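Local structure of fructose-bisphosphate aldolase class I (Thermoproteus tenax, 1W8S) at residues Tyr180-Val191 with Gln216-Ala225. The protein belongs to the class I aldolases of the DeoC/LacD family, enzymes built on a TIM-barrel fold. The protein carries 2 engineered substitutions. Numbering follows the deposited sequence.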
loop_
_atom_site.group_PDB
_atom_site.type_symbol
_atom_site.label_atom_id
_atom_site.label_comp_id
_atom_site.label_asym_id
_atom_site.label_seq_id
_atom_site.Cartn_x
_atom_site.Cartn_y
_atom_site.Cartn_z
ATOM N N TYR E 180 2.454 -26.559 20.810
ATOM C CA TYR E 180 2.927 -27.880 21.150
ATOM C C TYR E 180 2.402 -28.910 20.146
ATOM O O TYR E 180 1.245 -28.832 19.713
ATOM C CB TYR E 180 2.435 -28.224 22.574
ATOM C CG TYR E 180 3.010 -29.485 23.159
ATOM C CD1 TYR E 180 4.366 -29.776 23.054
ATOM C CD2 TYR E 180 2.204 -30.381 23.858
ATOM C CE1 TYR E 180 4.904 -30.931 23.586
ATOM C CE2 TYR E 180 2.747 -31.556 24.402
ATOM C CZ TYR E 180 4.100 -31.820 24.257
ATOM O OH TYR E 180 4.657 -32.974 24.788
ATOM N N THR E 181 3.259 -29.874 19.782
ATOM C CA THR E 181 2.869 -30.979 18.909
ATOM C C THR E 181 2.071 -32.081 19.616
ATOM O O THR E 181 1.482 -32.941 18.951
ATOM C CB THR E 181 4.111 -31.627 18.270
ATOM O OG1 THR E 181 5.069 -32.013 19.297
ATOM C CG2 THR E 181 4.812 -30.605 17.337
ATOM N N GLY E 182 2.088 -32.097 20.951
ATOM C CA GLY E 182 1.419 -33.152 21.708
ATOM C C GLY E 182 2.332 -34.294 22.144
ATOM O O GLY E 182 1.878 -35.255 22.767
ATOM N N ASP E 183 3.615 -34.205 21.815
ATOM C CA ASP E 183 4.575 -35.200 22.261
ATOM C C ASP E 183 6.012 -34.678 22.230
ATOM O O ASP E 183 6.388 -33.892 21.351
ATOM C CB ASP E 183 4.444 -36.508 21.477
ATOM C CG ASP E 183 5.224 -36.501 20.195
ATOM O OD1 ASP E 183 4.660 -36.017 19.188
ATOM O OD2 ASP E 183 6.388 -36.973 20.107
ATOM N N PRO E 184 6.802 -35.090 23.216
ATOM C CA PRO E 184 8.154 -34.552 23.361
ATOM C C PRO E 184 9.111 -34.899 22.236
ATOM O O PRO E 184 9.993 -34.090 21.990
ATOM C CB PRO E 184 8.639 -35.137 24.705
ATOM C CG PRO E 184 7.749 -36.299 24.997
ATOM C CD PRO E 184 6.452 -36.023 24.305
ATOM N N LYS E 185 8.965 -36.034 21.571
ATOM C CA LYS E 185 9.915 -36.367 20.500
ATOM C C LYS E 185 9.796 -35.361 19.335
ATOM O O LYS E 185 10.806 -34.778 18.913
ATOM C CB LYS E 185 9.765 -37.822 20.038
ATOM C CG LYS E 185 10.434 -38.166 18.673
ATOM C CD LYS E 185 11.941 -38.334 18.744
ATOM C CE LYS E 185 12.356 -39.796 18.509
ATOM N NZ LYS E 185 12.034 -40.273 17.110
ATOM N N THR E 186 8.569 -35.128 18.854
ATOM C CA THR E 186 8.362 -34.262 17.708
ATOM C C THR E 186 8.605 -32.833 18.108
ATOM O O THR E 186 9.091 -32.039 17.314
ATOM C CB THR E 186 6.943 -34.418 17.091
ATOM O OG1 THR E 186 5.948 -34.167 18.085
ATOM C CG2 THR E 186 6.701 -35.844 16.631
ATOM N N PHE E 187 8.274 -32.480 19.343
ATOM C CA PHE E 187 8.535 -31.124 19.811
ATOM C C PHE E 187 10.037 -30.848 20.009
ATOM O O PHE E 187 10.491 -29.731 19.810
ATOM C CB PHE E 187 7.786 -30.838 21.093
ATOM C CG PHE E 187 7.616 -29.369 21.358
ATOM C CD1 PHE E 187 6.886 -28.573 20.461
ATOM C CD2 PHE E 187 8.179 -28.774 22.460
ATOM C CE1 PHE E 187 6.695 -27.219 20.705
ATOM C CE2 PHE E 187 8.001 -27.424 22.691
ATOM C CZ PHE E 187 7.255 -26.650 21.808
ATOM N N SER E 188 10.818 -31.866 20.388
ATOM C CA SER E 188 12.279 -31.684 20.511
ATOM C C SER E 188 12.938 -31.364 19.156
ATOM O O SER E 188 13.973 -30.713 19.131
ATOM C CB SER E 188 12.935 -32.925 21.130
ATOM O OG SER E 188 12.776 -33.997 20.252
ATOM N N TRP E 189 12.370 -31.840 18.041
ATOM C CA TRP E 189 12.867 -31.476 16.705
ATOM C C TRP E 189 12.627 -29.964 16.438
ATOM O O TRP E 189 13.475 -29.272 15.884
ATOM C CB TRP E 189 12.195 -32.320 15.606
ATOM C CG TRP E 189 12.568 -31.936 14.174
ATOM C CD1 TRP E 189 11.716 -31.531 13.175
ATOM C CD2 TRP E 189 13.873 -31.955 13.592
ATOM N NE1 TRP E 189 12.422 -31.260 12.025
ATOM C CE2 TRP E 189 13.748 -31.526 12.249
ATOM C CE3 TRP E 189 15.146 -32.296 14.067
ATOM C CZ2 TRP E 189 14.840 -31.427 11.389
ATOM C CZ3 TRP E 189 16.233 -32.198 13.203
ATOM C CH2 TRP E 189 16.072 -31.767 11.885
ATOM N N ALA E 190 11.461 -29.465 16.821
ATOM C CA ALA E 190 11.185 -28.031 16.737
ATOM C C ALA E 190 12.163 -27.195 17.545
ATOM O O ALA E 190 12.703 -26.193 17.071
ATOM C CB ALA E 190 9.756 -27.760 17.199
ATOM N N VAL E 191 12.394 -27.608 18.788
ATOM C CA VAL E 191 13.364 -26.976 19.659
ATOM C C VAL E 191 14.752 -27.039 19.048
ATOM O O VAL E 191 15.508 -26.068 19.134
ATOM C CB VAL E 191 13.342 -27.656 21.053
ATOM C CG1 VAL E 191 14.490 -27.164 21.959
ATOM C CG2 VAL E 191 11.980 -27.437 21.717
ATOM N N GLN E 216 1.377 -32.121 29.329
ATOM C CA GLN E 216 1.880 -31.427 28.157
ATOM C C GLN E 216 3.107 -30.583 28.515
ATOM O O GLN E 216 4.098 -30.608 27.802
ATOM C CB GLN E 216 0.815 -30.511 27.539
ATOM C CG GLN E 216 -0.338 -31.259 26.898
ATOM C CD GLN E 216 -1.490 -30.347 26.470
ATOM O OE1 GLN E 216 -1.604 -29.209 26.928
ATOM N NE2 GLN E 216 -2.345 -30.855 25.594
ATOM N N VAL E 217 3.018 -29.820 29.602
ATOM C CA VAL E 217 4.131 -29.005 30.062
ATOM C C VAL E 217 5.362 -29.887 30.360
ATOM O O VAL E 217 6.487 -29.527 30.029
ATOM C CB VAL E 217 3.744 -28.169 31.299
ATOM C CG1 VAL E 217 4.979 -27.429 31.857
ATOM C CG2 VAL E 217 2.674 -27.168 30.938
ATOM N N GLU E 218 5.131 -31.052 30.944
ATOM C CA GLU E 218 6.220 -31.990 31.230
ATOM C C GLU E 218 6.921 -32.370 29.924
ATOM O O GLU E 218 8.155 -32.365 29.843
ATOM C CB GLU E 218 5.681 -33.246 31.940
ATOM C CG GLU E 218 6.721 -34.032 32.704
ATOM C CD GLU E 218 6.104 -35.065 33.651
ATOM O OE1 GLU E 218 6.853 -35.966 34.095
ATOM O OE2 GLU E 218 4.882 -34.974 33.966
ATOM N N GLY E 219 6.111 -32.682 28.906
ATOM C CA GLY E 219 6.598 -32.985 27.570
ATOM C C GLY E 219 7.417 -31.849 26.995
ATOM O O GLY E 219 8.481 -32.052 26.424
ATOM N N VAL E 220 6.907 -30.633 27.142
ATOM C CA VAL E 220 7.578 -29.438 26.628
ATOM C C VAL E 220 8.986 -29.290 27.229
ATOM O O VAL E 220 9.966 -29.006 26.528
ATOM C CB VAL E 220 6.711 -28.187 26.941
ATOM C CG1 VAL E 220 7.500 -26.909 26.887
ATOM C CG2 VAL E 220 5.515 -28.135 25.988
ATOM N N LEU E 221 9.072 -29.484 28.531
ATOM C CA LEU E 221 10.354 -29.385 29.226
ATOM C C LEU E 221 11.320 -30.518 28.846
ATOM O O LEU E 221 12.500 -30.280 28.725
ATOM C CB LEU E 221 10.139 -29.341 30.733
ATOM C CG LEU E 221 9.372 -28.123 31.251
ATOM C CD1 LEU E 221 8.876 -28.377 32.668
ATOM C CD2 LEU E 221 10.255 -26.860 31.163
ATOM N N GLU E 222 10.815 -31.732 28.660
ATOM C CA GLU E 222 11.631 -32.880 28.223
ATOM C C GLU E 222 12.221 -32.663 26.849
ATOM O O GLU E 222 13.312 -33.144 26.548
ATOM C CB GLU E 222 10.784 -34.145 28.152
ATOM C CG GLU E 222 10.455 -34.733 29.507
ATOM C CD GLU E 222 9.985 -36.166 29.420
ATOM O OE1 GLU E 222 9.449 -36.567 28.361
ATOM O OE2 GLU E 222 10.165 -36.892 30.416
ATOM N N ALA E 223 11.469 -31.936 26.025
ATOM C CA ALA E 223 11.854 -31.623 24.660
ATOM C C ALA E 223 12.904 -30.527 24.667
ATOM O O ALA E 223 13.517 -30.271 23.661
ATOM C CB ALA E 223 10.668 -31.168 23.872
ATOM N N GLY E 224 13.109 -29.887 25.809
ATOM C CA GLY E 224 14.205 -28.937 25.952
ATOM C C GLY E 224 13.756 -27.505 25.733
ATOM O O GLY E 224 14.570 -26.593 25.571
ATOM N N ALA E 225 12.459 -27.271 25.726
ATOM C CA ALA E 225 11.983 -25.885 25.643
ATOM C C ALA E 225 12.330 -25.060 26.893
ATOM O O ALA E 225 12.547 -25.601 28.001
ATOM C CB ALA E 225 10.529 -25.863 25.405
#
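V220 O takes two backbone N-H groups, A225 N at 3.1 Å and, weakly, A223 N. The first of these, with G224 N to L221 O, closes the Schellman motif that follows the last turn of helix 210-222, G224 having positive phi. The turn brings A223 CB against the start of helix 184-193, 3.5 Å from P184 O and close to S188 N. F187 meets the methyls of A223 and A225 with the edge of its ring. V191 reaches the carbonyls of the turn, its CG1 3.7 Å from G224 O. At the other end, Y180 has CG anti to its backbone N (chi1 -171°), which lays the ring over helix 210-222. V220 CG2 makes a CH-pi contact over one face of the Y180 ring, 3.9 Å from its centroid; G182 N sits over the opposite face. Y180 OH packs directly on the bare CA of G219, at 3.4 Å. D183 N-caps helix 184-193: T186 N donates to D183 OD2 (3.1 Å) from above the carboxylate plane. The two helix segments, axes 8.5 Å apart, run in broadly the same direction at 46°. Y180, V220 and F187 also touch strand 199-202, as befits successive outer helices of a TIM barrel, which follow adjacent parallel strands 175-179 and 199-202.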